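Local coordinates for protein methyl-coenzyme M reductase subunit gamma (PDB 1E6Y) that forms part of methyl-coenzyme M reductase, the nickel-F430 enzyme that releases methane from methyl-coenzyme M with coenzyme B as reductant in the final step of methanogenesis, at residues C[23-28]-C[138-143]; C[40-45]-C[128-133]; C[80-85]-C[122-127]. All blocks are in the same frame, centred on the assembly; numbering follows the deposited sequence.

Contact 1. Residues C[23-28]-C[138-143]; sequences GKLEKL and METEIT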
ATOM      1  N   GLY C  23      19.058 -18.995  42.139  1.00 16.01           N
ATOM      2  CA  GLY C  23      18.960 -17.990  43.185  1.00 16.90           C
ATOM      3  C   GLY C  23      19.819 -18.281  44.405  1.00 17.50           C
ATOM      4  O   GLY C  23      19.648 -17.661  45.454  1.00 17.97           O
ATOM      5  N   LYS C  24      20.748 -19.220  44.267  1.00 17.81           N
ATOM      6  CA  LYS C  24      21.682 -19.539  45.340  1.00 18.95           C
ATOM      7  C   LYS C  24      22.895 -18.618  45.255  1.00 18.31           C
ATOM      8  O   LYS C  24      23.924 -18.966  44.676  1.00 18.72           O
ATOM      9  CB  LYS C  24      22.092 -21.010  45.252  1.00 19.95           C
ATOM     10  CG  LYS C  24      20.932 -21.957  45.533  1.00 22.53           C
ATOM     11  CD  LYS C  24      21.300 -23.411  45.305  1.00 25.10           C
ATOM     12  CE  LYS C  24      20.092 -24.306  45.554  1.00 26.45           C
ATOM     13  NZ  LYS C  24      20.431 -25.758  45.495  1.00 28.02           N
ATOM     14  N   LEU C  25      22.722 -17.406  45.772  1.00 18.00           N
ATOM     15  CA  LEU C  25      23.697 -16.336  45.613  1.00 18.16           C
ATOM     16  C   LEU C  25      24.221 -15.895  46.971  1.00 18.29           C
ATOM     17  O   LEU C  25      23.441 -15.552  47.860  1.00 18.61           O
ATOM     18  CB  LEU C  25      23.048 -15.138  44.912  1.00 17.98           C
ATOM     19  CG  LEU C  25      22.495 -15.359  43.505  1.00 17.85           C
ATOM     20  CD1 LEU C  25      21.572 -14.214  43.125  1.00 17.26           C
ATOM     21  CD2 LEU C  25      23.643 -15.469  42.524  1.00 17.04           C
ATOM     22  N   GLU C  26      25.542 -15.829  47.097  1.00 18.64           N
ATOM     23  CA  GLU C  26      26.173 -15.363  48.328  1.00 18.78           C
ATOM     24  C   GLU C  26      25.918 -13.873  48.547  1.00 18.68           C
ATOM     25  O   GLU C  26      26.115 -13.061  47.644  1.00 18.05           O
ATOM     26  CB  GLU C  26      27.679 -15.628  48.282  1.00 19.21           C
ATOM     27  CG  GLU C  26      28.424 -15.206  49.543  1.00 20.52           C
ATOM     28  CD  GLU C  26      29.909 -15.530  49.502  1.00 21.69           C
ATOM     29  OE1 GLU C  26      30.574 -15.356  50.544  1.00 22.61           O
ATOM     30  OE2 GLU C  26      30.418 -15.954  48.439  1.00 21.71           O
ATOM     31  N   LYS C  27      25.403 -13.536  49.726  1.00 18.95           N
ATOM     32  CA  LYS C  27      25.257 -12.143  50.134  1.00 19.16           C
ATOM     33  C   LYS C  27      26.636 -11.570  50.455  1.00 19.30           C
ATOM     34  O   LYS C  27      27.393 -12.156  51.232  1.00 19.40           O
ATOM     35  CB  LYS C  27      24.353 -12.055  51.364  1.00 20.14           C
ATOM     36  CG  LYS C  27      23.937 -10.645  51.744  1.00 21.64           C
ATOM     37  CD  LYS C  27      22.997 -10.677  52.939  1.00 23.81           C
ATOM     38  CE  LYS C  27      22.445  -9.301  53.264  1.00 25.67           C
ATOM     39  NZ  LYS C  27      23.534  -8.327  53.527  1.00 27.50           N
ATOM     40  N   LEU C  28      26.979 -10.458  49.812  1.00 18.66           N
ATOM     41  CA  LEU C  28      28.316  -9.890  49.935  1.00 18.69           C
ATOM     42  C   LEU C  28      28.327  -8.522  50.599  1.00 18.06           C
ATOM     43  O   LEU C  28      29.377  -8.049  51.032  1.00 18.18           O
ATOM     44  CB  LEU C  28      28.980  -9.789  48.559  1.00 18.69           C
ATOM     45  CG  LEU C  28      29.311 -11.095  47.832  1.00 19.28           C
ATOM     46  CD1 LEU C  28      30.001 -10.780  46.519  1.00 19.10           C
ATOM     47  CD2 LEU C  28      30.204 -11.966  48.698  1.00 19.01           C
ATOM     48  N   MET C 138      21.262  -6.116  44.455  1.00 14.18           N
ATOM     49  CA  MET C 138      22.193  -5.120  44.977  1.00 14.43           C
ATOM     50  C   MET C 138      23.163  -5.713  45.998  1.00 14.96           C
ATOM     51  O   MET C 138      24.320  -5.300  46.069  1.00 14.62           O
ATOM     52  CB  MET C 138      21.428  -3.959  45.625  1.00 14.38           C
ATOM     53  CG  MET C 138      20.634  -3.091  44.655  1.00 14.31           C
ATOM     54  SD  MET C 138      21.653  -2.268  43.412  1.00 14.93           S
ATOM     55  CE  MET C 138      22.300  -0.880  44.357  1.00 14.70           C
ATOM     56  N   GLU C 139      22.686  -6.682  46.779  1.00 14.99           N
ATOM     57  CA  GLU C 139      23.422  -7.171  47.945  1.00 15.11           C
ATOM     58  C   GLU C 139      24.261  -8.416  47.680  1.00 15.28           C
ATOM     59  O   GLU C 139      25.259  -8.650  48.362  1.00 15.43           O
ATOM     60  CB  GLU C 139      22.456  -7.454  49.100  1.00 15.33           C
ATOM     61  CG  GLU C 139      21.797  -6.211  49.684  1.00 16.42           C
ATOM     62  CD  GLU C 139      20.997  -6.495  50.948  1.00 16.36           C
ATOM     63  OE1 GLU C 139      20.517  -7.634  51.120  1.00 16.66           O
ATOM     64  OE2 GLU C 139      20.837  -5.567  51.767  1.00 17.28           O
ATOM     65  N   THR C 140      23.853  -9.220  46.704  1.00 14.85           N
ATOM     66  CA  THR C 140      24.489 -10.511  46.476  1.00 14.79           C
ATOM     67  C   THR C 140      25.533 -10.480  45.366  1.00 14.41           C
ATOM     68  O   THR C 140      25.698  -9.472  44.673  1.00 14.39           O
ATOM     69  CB  THR C 140      23.452 -11.607  46.152  1.00 14.43           C
ATOM     70  OG1 THR C 140      22.833 -11.329  44.890  1.00 15.16           O
ATOM     71  CG2 THR C 140      22.392 -11.677  47.243  1.00 15.76           C
ATOM     72  N   GLU C 141      26.185 -11.622  45.167  1.00 14.34           N
ATOM     73  CA  GLU C 141      27.319 -11.737  44.260  1.00 14.67           C
ATOM     74  C   GLU C 141      26.954 -11.515  42.793  1.00 14.38           C
ATOM     75  O   GLU C 141      27.841 -11.321  41.961  1.00 14.80           O
ATOM     76  CB  GLU C 141      27.973 -13.111  44.418  1.00 14.89           C
ATOM     77  CG  GLU C 141      27.063 -14.272  44.050  1.00 15.73           C
ATOM     78  CD  GLU C 141      27.756 -15.612  44.149  1.00 15.70           C
ATOM     79  OE1 GLU C 141      27.281 -16.471  44.917  1.00 16.05           O
ATOM     80  OE2 GLU C 141      28.772 -15.812  43.454  1.00 15.88           O
ATOM     81  N   ILE C 142      25.659 -11.536  42.480  1.00 14.03           N
ATOM     82  CA  ILE C 142      25.203 -11.321  41.107  1.00 13.55           C
ATOM     83  C   ILE C 142      25.626  -9.939  40.598  1.00 13.78           C
ATOM     84  O   ILE C 142      25.798  -9.739  39.397  1.00 13.68           O
ATOM     85  CB  ILE C 142      23.658 -11.488  40.986  1.00 13.42           C
ATOM     86  CG1 ILE C 142      23.247 -11.560  39.509  1.00 13.52           C
ATOM     87  CG2 ILE C 142      22.938 -10.341  41.682  1.00 13.41           C
ATOM     88  CD1 ILE C 142      21.887 -12.188  39.276  1.00 13.86           C
ATOM     89  N   THR C 143      25.913  -9.028  41.524  1.00 13.63           N
ATOM     90  CA  THR C 143      26.394  -7.703  41.154  1.00 13.98           C
ATOM     91  C   THR C 143      27.729  -7.368  41.811  1.00 14.54           C
ATOM     92  O   THR C 143      27.880  -7.482  43.031  1.00 14.54           O
ATOM     93  CB  THR C 143      25.376  -6.609  41.533  1.00 13.78           C
ATOM     94  OG1 THR C 143      24.113  -6.893  40.919  1.00 13.14           O
ATOM     95  CG2 THR C 143      25.858  -5.248  41.059  1.00 13.42           C
TER
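A single beta bridge, Lys27 facing Thr140, ties the loop that follows helix 12-22 to the type I turn, Thr140 to Thr143, that follows helix 127-139. Three hydrogen bonds join the two segments, two of them between backbones. Leu28 N donates to Glu139 O at 2.9 Å, and Glu141 N returns a bond to Glu26 O, bent to 133° at the hydrogen. In the third, Glu26 N points almost straight (175°) at Glu141 OE1, meeting it on the anti side of the carboxylate. Glu141 CG stands between its own backbone N and carbonyl carbon (chi1 63°), and from there the extended chain runs along the backbone of Glu26 to place OE1 at that N-H. Leu25 lies against the turn: its CD1 is 3.6 Å from Thr140 OG1, a hydroxyl hydrogen-bonded to Val136 O, back in the helix, and also reaches Ile142, while CD2 rests on Glu141 CG. Leu28 CD1 packs over the backbone of Glu141, 3.6 Å from its CA. Lys27 and Glu139 run side by side, but NZ stays 3.9 Å from Glu139 OE1, a long salt bridge; NZ also pairs with Glu30 and Arg29 O, and Glu139 OE2 turns to Lys135 and Ile31 N. Arg211 bridges Glu26 OE2 and Glu141 OE2, and Glu26 OE2 lies 4.7 Å from Glu141 OE1. An alanine in place of Glu141 would probably leave Glu26 N without its acceptor and Arg211 without a carboxylate partner. The positive charge of Arg211 would offset the repulsion between the carboxylates, so that of Glu141, gripped by a backbone N-H and a guanidinium, is likely to stay ionised although buried.

Contact 2. Residues C[40-45]-C[128-133]; sequences LGHRAP and RDMEQC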
ATOM      1  N   LEU C  40      16.942   3.858  43.279  1.00 14.68           N
ATOM      2  CA  LEU C  40      15.923   3.496  42.296  1.00 14.14           C
ATOM      3  C   LEU C  40      15.198   4.728  41.748  1.00 14.03           C
ATOM      4  O   LEU C  40      14.830   4.769  40.571  1.00 13.28           O
ATOM      5  CB  LEU C  40      14.921   2.517  42.913  1.00 14.06           C
ATOM      6  CG  LEU C  40      15.481   1.125  43.223  1.00 14.83           C
ATOM      7  CD1 LEU C  40      14.462   0.318  44.002  1.00 14.65           C
ATOM      8  CD2 LEU C  40      15.855   0.418  41.931  1.00 14.65           C
ATOM      9  N   GLY C  41      14.979   5.715  42.613  1.00 14.13           N
ATOM     10  CA  GLY C  41      14.534   7.025  42.169  1.00 14.15           C
ATOM     11  C   GLY C  41      13.069   7.168  41.792  1.00 14.29           C
ATOM     12  O   GLY C  41      12.700   8.135  41.130  1.00 14.39           O
ATOM     13  N   HIS C  42      12.221   6.258  42.265  1.00 14.48           N
ATOM     14  CA  HIS C  42      10.800   6.275  41.913  1.00 14.09           C
ATOM     15  C   HIS C  42       9.938   7.027  42.927  1.00 14.37           C
ATOM     16  O   HIS C  42       8.792   7.373  42.637  1.00 14.31           O
ATOM     17  CB  HIS C  42      10.272   4.848  41.762  1.00 13.47           C
ATOM     18  CG  HIS C  42      11.093   3.994  40.849  1.00 13.25           C
ATOM     19  ND1 HIS C  42      11.395   4.363  39.557  1.00 13.33           N
ATOM     20  CD2 HIS C  42      11.702   2.802  41.052  1.00 12.87           C
ATOM     21  CE1 HIS C  42      12.158   3.437  39.004  1.00 13.61           C
ATOM     22  NE2 HIS C  42      12.358   2.479  39.890  1.00 12.79           N
ATOM     23  N   ARG C  43      10.471   7.224  44.129  1.00 14.79           N
ATOM     24  CA  ARG C  43       9.761   7.930  45.178  1.00 15.93           C
ATOM     25  C   ARG C  43      10.742   8.308  46.293  1.00 16.26           C
ATOM     26  O   ARG C  43      11.840   7.750  46.298  1.00 16.33           O
ATOM     27  CB  ARG C  43       8.641   7.074  45.774  1.00 15.61           C
ATOM     28  CG  ARG C  43       9.127   5.869  46.572  1.00 15.66           C
ATOM     29  CD  ARG C  43       7.912   5.045  47.033  1.00 15.98           C
ATOM     30  NE  ARG C  43       8.289   4.267  48.228  1.00 16.77           N
ATOM     31  CZ  ARG C  43       9.110   3.225  48.175  1.00 16.34           C
ATOM     32  NH1 ARG C  43       9.607   2.824  47.011  1.00 17.09           N
ATOM     33  NH2 ARG C  43       9.456   2.543  49.263  1.00 17.29           N
ATOM     34  N   ALA C  44      10.381   9.265  47.145  1.00 17.62           N
ATOM     35  CA  ALA C  44      11.240   9.678  48.249  1.00 18.23           C
ATOM     36  C   ALA C  44      11.433   8.513  49.214  1.00 18.88           C
ATOM     37  O   ALA C  44      10.490   7.772  49.494  1.00 19.27           O
ATOM     38  CB  ALA C  44      10.621  10.863  48.971  1.00 18.74           C
ATOM     39  N   PRO C  45      12.670   8.312  49.705  1.00 19.38           N
ATOM     40  CA  PRO C  45      12.945   7.252  50.681  1.00 19.84           C
ATOM     41  C   PRO C  45      11.978   7.273  51.865  1.00 20.22           C
ATOM     42  O   PRO C  45      11.654   8.341  52.391  1.00 20.62           O
ATOM     43  CB  PRO C  45      14.382   7.537  51.113  1.00 19.92           C
ATOM     44  CG  PRO C  45      14.990   8.177  49.912  1.00 19.52           C
ATOM     45  CD  PRO C  45      13.897   9.046  49.345  1.00 19.44           C
ATOM     46  N   ARG C 128       6.779  -2.368  45.003  1.00 12.55           N
ATOM     47  CA  ARG C 128       7.281  -3.025  46.218  1.00 13.00           C
ATOM     48  C   ARG C 128       7.836  -4.403  45.888  1.00 12.94           C
ATOM     49  O   ARG C 128       8.816  -4.828  46.513  1.00 13.36           O
ATOM     50  CB  ARG C 128       6.257  -3.101  47.339  1.00 13.15           C
ATOM     51  CG  ARG C 128       5.219  -4.215  47.243  1.00 13.52           C
ATOM     52  CD  ARG C 128       4.141  -3.977  48.298  1.00 13.64           C
ATOM     53  NE  ARG C 128       3.476  -2.702  48.050  1.00 13.65           N
ATOM     54  CZ  ARG C 128       2.771  -2.027  48.931  1.00 14.21           C
ATOM     55  NH1 ARG C 128       2.597  -2.448  50.181  1.00 14.37           N
ATOM     56  NH2 ARG C 128       2.207  -0.878  48.569  1.00 13.85           N
ATOM     57  N   ASP C 129       7.240  -5.108  44.923  1.00 12.04           N
ATOM     58  CA  ASP C 129       7.769  -6.406  44.486  1.00 12.09           C
ATOM     59  C   ASP C 129       9.133  -6.228  43.828  1.00 11.69           C
ATOM     60  O   ASP C 129      10.043  -7.028  44.038  1.00 11.48           O
ATOM     61  CB  ASP C 129       6.838  -7.082  43.471  1.00 12.04           C
ATOM     62  CG  ASP C 129       5.410  -7.224  43.968  1.00 13.49           C
ATOM     63  OD1 ASP C 129       4.518  -7.284  43.103  1.00 12.56           O
ATOM     64  OD2 ASP C 129       5.173  -7.316  45.194  1.00 12.91           O
ATOM     65  N   MET C 130       9.238  -5.210  42.979  1.00 12.11           N
ATOM     66  CA  MET C 130      10.484  -4.885  42.298  1.00 12.64           C
ATOM     67  C   MET C 130      11.609  -4.605  43.300  1.00 12.93           C
ATOM     68  O   MET C 130      12.729  -5.087  43.128  1.00 13.36           O
ATOM     69  CB  MET C 130      10.265  -3.679  41.374  1.00 12.23           C
ATOM     70  CG  MET C 130      11.504  -3.209  40.625  1.00 12.95           C
ATOM     71  SD  MET C 130      12.538  -2.120  41.628  1.00 12.17           S
ATOM     72  CE  MET C 130      11.441  -0.713  41.830  1.00 12.77           C
ATOM     73  N   GLU C 131      11.280  -3.911  44.390  1.00 13.79           N
ATOM     74  CA  GLU C 131      12.273  -3.563  45.408  1.00 14.57           C
ATOM     75  C   GLU C 131      12.842  -4.789  46.121  1.00 14.92           C
ATOM     76  O   GLU C 131      14.020  -4.807  46.490  1.00 13.99           O
ATOM     77  CB  GLU C 131      11.680  -2.595  46.436  1.00 15.33           C
ATOM     78  CG  GLU C 131      11.491  -1.182  45.909  1.00 17.04           C
ATOM     79  CD  GLU C 131      11.443  -0.135  47.012  1.00 18.77           C
ATOM     80  OE1 GLU C 131      11.005  -0.460  48.135  1.00 20.76           O
ATOM     81  OE2 GLU C 131      11.836   1.021  46.751  1.00 18.67           O
ATOM     82  N   GLN C 132      12.018  -5.823  46.279  1.00 15.12           N
ATOM     83  CA  GLN C 132      12.480  -7.086  46.853  1.00 16.49           C
ATOM     84  C   GLN C 132      13.534  -7.727  45.958  1.00 15.92           C
ATOM     85  O   GLN C 132      14.564  -8.205  46.435  1.00 15.96           O
ATOM     86  CB  GLN C 132      11.313  -8.058  47.017  1.00 18.37           C
ATOM     87  CG  GLN C 132      10.463  -7.830  48.249  1.00 22.04           C
ATOM     88  CD  GLN C 132       9.621  -9.044  48.594  1.00 24.08           C
ATOM     89  OE1 GLN C 132       9.472  -9.966  47.786  1.00 25.53           O
ATOM     90  NE2 GLN C 132       9.090  -9.069  49.813  1.00 25.75           N
ATOM     91  N   CYS C 133      13.243  -7.770  44.662  1.00 14.95           N
ATOM     92  CA  CYS C 133      14.164  -8.321  43.675  1.00 14.43           C
ATOM     93  C   CYS C 133      15.423  -7.465  43.573  1.00 14.47           C
ATOM     94  O   CYS C 133      16.544  -7.988  43.549  1.00 14.12           O
ATOM     95  CB  CYS C 133      13.477  -8.400  42.309  1.00 14.66           C
ATOM     96  SG  CYS C 133      14.529  -9.052  41.006  1.00 15.07           S
TER
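Arg43 and Glu131 meet tip to tip, NH1 donating to OE2 at 2.9 Å in a salt bridge with 160° at the hydrogen. The carboxylate oxygen lies near the guanidinium plane, yet NH1 stands above the carboxylate plane, and the two flat groups are turned 53° apart. Beside this pair is an apolar patch. Leu40 CD1 touches Met130 CE at 3.9 Å and Glu131 CG at 3.8 Å, and so lies against both helix residues. Met130 bends at chi2 (-83°) and again at chi3, which brings its methyl CE obliquely to the His42 ring, 3.6 Å from CD2. The contact thus sets the end of helix 33-40 and the loop after it against one side of helix 127-139, the helix that continues directly from strand 121-126. Within the loop, Leu40 O lies 3.3 Å above the centre of the His42 ring, while a probable hydrogen bond from His42 NE2 to Tyr84 O of strand 82-89 is likely to fix the ring's rotation. Arg43 reaches the helix with its chain extended from CG to NE; NE bonds to Ser47 O, and NH1 has a second carboxylate partner in Glu127. Around Glu131, Tyr49 OH is hydrogen-bonded to OE1 and Thr37 OG1 to OE2.

Contact 3. Residues C[80-85]-C[122-127]; sequences DRVRYI and IVEARE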
ATOM      1  N   ASP C  80       0.224  -1.013  43.329  1.00 12.12           N
ATOM      2  CA  ASP C  80       1.446  -0.255  43.044  1.00 11.79           C
ATOM      3  C   ASP C  80       1.588   0.046  41.555  1.00 11.57           C
ATOM      4  O   ASP C  80       1.197  -0.763  40.709  1.00 11.11           O
ATOM      5  CB  ASP C  80       2.683  -1.050  43.481  1.00 12.11           C
ATOM      6  CG  ASP C  80       2.887  -1.061  44.982  1.00 13.11           C
ATOM      7  OD1 ASP C  80       3.895  -1.646  45.425  1.00 13.31           O
ATOM      8  OD2 ASP C  80       2.062  -0.485  45.720  1.00 13.93           O
ATOM      9  N   ARG C  81       2.221   1.171  41.236  1.00 11.67           N
ATOM     10  CA  ARG C  81       2.779   1.337  39.897  1.00 11.46           C
ATOM     11  C   ARG C  81       3.746   0.196  39.569  1.00 11.30           C
ATOM     12  O   ARG C  81       4.368  -0.394  40.466  1.00 10.92           O
ATOM     13  CB  ARG C  81       3.536   2.657  39.773  1.00 12.45           C
ATOM     14  CG  ARG C  81       2.787   3.938  40.085  1.00 12.76           C
ATOM     15  CD  ARG C  81       3.806   5.085  40.107  1.00 13.73           C
ATOM     16  NE  ARG C  81       4.762   4.875  41.194  1.00 14.14           N
ATOM     17  CZ  ARG C  81       5.861   5.601  41.394  1.00 14.15           C
ATOM     18  NH1 ARG C  81       6.666   5.331  42.423  1.00 13.21           N
ATOM     19  NH2 ARG C  81       6.160   6.582  40.553  1.00 13.17           N
ATOM     20  N   VAL C  82       3.876  -0.112  38.283  1.00 10.76           N
ATOM     21  CA  VAL C  82       4.959  -0.967  37.818  1.00 10.95           C
ATOM     22  C   VAL C  82       6.192  -0.087  37.605  1.00 10.77           C
ATOM     23  O   VAL C  82       6.142   0.873  36.833  1.00 10.96           O
ATOM     24  CB  VAL C  82       4.592  -1.672  36.487  1.00 10.88           C
ATOM     25  CG1 VAL C  82       5.767  -2.509  35.987  1.00 10.60           C
ATOM     26  CG2 VAL C  82       3.365  -2.556  36.686  1.00 11.34           C
ATOM     27  N   ARG C  83       7.234  -0.316  38.404  1.00 10.87           N
ATOM     28  CA  ARG C  83       8.498   0.401  38.217  1.00 11.24           C
ATOM     29  C   ARG C  83       9.623  -0.614  38.025  1.00 10.88           C
ATOM     30  O   ARG C  83       9.347  -1.794  37.803  1.00 11.06           O
ATOM     31  CB  ARG C  83       8.813   1.335  39.368  1.00 11.29           C
ATOM     32  CG  ARG C  83       7.803   2.378  39.774  1.00 10.90           C
ATOM     33  CD  ARG C  83       7.318   3.232  38.620  1.00 11.77           C
ATOM     34  NE  ARG C  83       8.341   3.919  37.848  1.00 12.00           N
ATOM     35  CZ  ARG C  83       8.458   3.834  36.528  1.00 11.81           C
ATOM     36  NH1 ARG C  83       9.410   4.525  35.909  1.00 11.30           N
ATOM     37  NH2 ARG C  83       7.650   3.053  35.808  1.00 12.13           N
ATOM     38  N   TYR C  84      10.872  -0.157  38.014  1.00 10.88           N
ATOM     39  CA  TYR C  84      11.956  -0.986  37.494  1.00 10.37           C
ATOM     40  C   TYR C  84      13.289  -0.830  38.218  1.00 10.47           C
ATOM     41  O   TYR C  84      13.538   0.175  38.881  1.00 10.35           O
ATOM     42  CB  TYR C  84      12.161  -0.691  36.005  1.00  9.93           C
ATOM     43  CG  TYR C  84      12.811   0.648  35.736  1.00 10.02           C
ATOM     44  CD1 TYR C  84      14.196   0.751  35.584  1.00 10.59           C
ATOM     45  CD2 TYR C  84      12.063   1.825  35.760  1.00 10.08           C
ATOM     46  CE1 TYR C  84      14.819   1.989  35.479  1.00 10.23           C
ATOM     47  CE2 TYR C  84      12.676   3.070  35.655  1.00 10.46           C
ATOM     48  CZ  TYR C  84      14.056   3.142  35.521  1.00 11.04           C
ATOM     49  OH  TYR C  84      14.680   4.367  35.461  1.00 11.64           O
ATOM     50  N   ILE C  85      14.148  -1.834  38.051  1.00 10.93           N
ATOM     51  CA  ILE C  85      15.582  -1.677  38.273  1.00 11.18           C
ATOM     52  C   ILE C  85      16.320  -2.216  37.052  1.00 11.51           C
ATOM     53  O   ILE C  85      15.955  -3.258  36.506  1.00 11.74           O
ATOM     54  CB  ILE C  85      16.065  -2.424  39.550  1.00 11.21           C
ATOM     55  CG1 ILE C  85      17.582  -2.257  39.707  1.00 12.35           C
ATOM     56  CG2 ILE C  85      15.687  -3.898  39.488  1.00 11.26           C
ATOM     57  CD1 ILE C  85      18.096  -2.544  41.099  1.00 12.43           C
ATOM     58  N   ILE C 122      16.707  -5.439  32.615  1.00 10.10           N
ATOM     59  CA  ILE C 122      15.704  -4.760  33.417  1.00  9.47           C
ATOM     60  C   ILE C 122      14.721  -5.746  34.039  1.00  9.99           C
ATOM     61  O   ILE C 122      14.458  -6.811  33.484  1.00  9.92           O
ATOM     62  CB  ILE C 122      14.939  -3.708  32.560  1.00  9.94           C
ATOM     63  CG1 ILE C 122      13.968  -2.910  33.432  1.00  9.21           C
ATOM     64  CG2 ILE C 122      14.210  -4.385  31.404  1.00  9.87           C
ATOM     65  CD1 ILE C 122      13.379  -1.703  32.731  1.00  9.95           C
ATOM     66  N   VAL C 123      14.310  -5.456  35.268  1.00  9.72           N
ATOM     67  CA  VAL C 123      13.141  -6.102  35.843  1.00 10.24           C
ATOM     68  C   VAL C 123      12.077  -5.049  36.127  1.00 10.18           C
ATOM     69  O   VAL C 123      12.316  -4.096  36.868  1.00 10.20           O
ATOM     70  CB  VAL C 123      13.490  -6.856  37.150  1.00 10.18           C
ATOM     71  CG1 VAL C 123      12.230  -7.460  37.766  1.00 11.15           C
ATOM     72  CG2 VAL C 123      14.509  -7.951  36.861  1.00 10.09           C
ATOM     73  N   GLU C 124      10.953  -5.154  35.426  1.00 10.25           N
ATOM     74  CA  GLU C 124       9.766  -4.377  35.763  1.00 10.07           C
ATOM     75  C   GLU C 124       8.829  -5.222  36.617  1.00 10.24           C
ATOM     76  O   GLU C 124       8.645  -6.410  36.362  1.00 10.40           O
ATOM     77  CB  GLU C 124       9.035  -3.931  34.496  1.00 10.10           C
ATOM     78  CG  GLU C 124       9.727  -2.815  33.733  1.00 10.49           C
ATOM     79  CD  GLU C 124       8.790  -2.108  32.775  1.00 11.08           C
ATOM     80  OE1 GLU C 124       9.079  -2.091  31.557  1.00 11.42           O
ATOM     81  OE2 GLU C 124       7.752  -1.580  33.236  1.00 10.93           O
ATOM     82  N   ALA C 125       8.277  -4.610  37.660  1.00  9.89           N
ATOM     83  CA  ALA C 125       7.326  -5.285  38.537  1.00  9.56           C
ATOM     84  C   ALA C 125       6.625  -4.234  39.385  1.00 10.27           C
ATOM     85  O   ALA C 125       7.059  -3.080  39.427  1.00 10.16           O
ATOM     86  CB  ALA C 125       8.054  -6.293  39.430  1.00  9.30           C
ATOM     87  N   ARG C 126       5.521  -4.621  40.026  1.00 10.00           N
ATOM     88  CA  ARG C 126       4.864  -3.754  40.993  1.00 10.61           C
ATOM     89  C   ARG C 126       5.933  -3.205  41.938  1.00 10.88           C
ATOM     90  O   ARG C 126       6.785  -3.987  42.372  1.00 12.01           O
ATOM     91  CB  ARG C 126       3.804  -4.562  41.744  1.00  9.41           C
ATOM     92  CG  ARG C 126       2.747  -5.125  40.785  1.00  9.38           C
ATOM     93  CD  ARG C 126       1.757  -4.016  40.404  1.00  9.25           C
ATOM     94  NE  ARG C 126       0.593  -4.635  39.751  1.00  9.54           N
ATOM     95  CZ  ARG C 126      -0.579  -4.022  39.626  1.00  9.26           C
ATOM     96  NH1 ARG C 126      -0.765  -2.790  40.077  1.00 10.60           N
ATOM     97  NH2 ARG C 126      -1.568  -4.694  39.030  1.00  9.97           N
ATOM     98  N   GLU C 127       5.919  -1.906  42.218  1.00 11.26           N
ATOM     99  CA  GLU C 127       7.077  -1.265  42.831  1.00 11.72           C
ATOM    100  C   GLU C 127       7.637  -1.978  44.061  1.00 12.34           C
ATOM    101  O   GLU C 127       8.845  -2.203  44.136  1.00 12.48           O
ATOM    102  CB  GLU C 127       6.783   0.193  43.180  1.00 11.34           C
ATOM    103  CG  GLU C 127       8.034   0.928  43.638  1.00 11.22           C
ATOM    104  CD  GLU C 127       7.802   2.388  43.954  1.00 11.56           C
ATOM    105  OE1 GLU C 127       8.792   3.071  44.285  1.00 12.58           O
ATOM    106  OE2 GLU C 127       6.646   2.856  43.875  1.00 12.38           O
TER
HETATM  107  O   HOH W   1       4.197   2.485  42.995  1.00 16.68           O
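Arg81 and Glu127 lie side by side where two antiparallel neighbours of a four-stranded sheet, strands 82-89 and 121-126, give way to loop and helix. Arg81 NH1 forms a salt bridge to Glu127 OE2 at 2.9 Å, approaching from above the carboxylate plane, with the planes 61° apart. A bend at chi3 (-64°) turns the guanidinium back over Arg83, whose CD lies against one face. NH1 also bonds to His42 O. Along the strands, Arg83 pairs with Ala125 and Ile85 with Val123 through two backbone bonds each. Tyr84 and Glu124 share the opposite sheet face from these pairs, Tyr84 CB 3.9 Å from Glu124 CG. Ile122 crosses Tyr84 obliquely, its CD1 3.6 Å from Tyr84 CB. The Val82 and Glu124 side chains cross at about a right angle, CG1 against OE2; that oxygen bonds to Gln322 of the beta subunit, and OE1 to the backbone of another protein chain. Where strand 121-126 ends, Arg126, N-cap of helix 127-139, donates from NH1 to Asp80 O, 2.9 Å, just ahead of strand 82-89. Glu127 N bonds to Arg81 O. A water accepts from Arg81 NE and donates to Glu127 OE2 at 2.6 Å.

How the contacts relate
Helix 127-139 joins the three contacts: its start closes contact 3, its first half carries contact 2 and its end leads into contact 1. Contacts 2 and 3 have centres 8 Å apart and touch directly, their joints being Arg43 NH1 to Glu127 OE1 (2.9 Å) and, probably, His42 NE2 to Tyr84 O (2.8 Å). Contact 1 is centred 20 Å from contact 3, which it meets at Met138 SD and Ile85 CD1, 4.3 Å apart. Contact 3 lies closest to the active site: the side chain of Ile122 is about 4 Å from that of Arg120, which binds coenzyme M, and that of Tyr84 about 9 Å from F430. Contact 1 lies away from these sites.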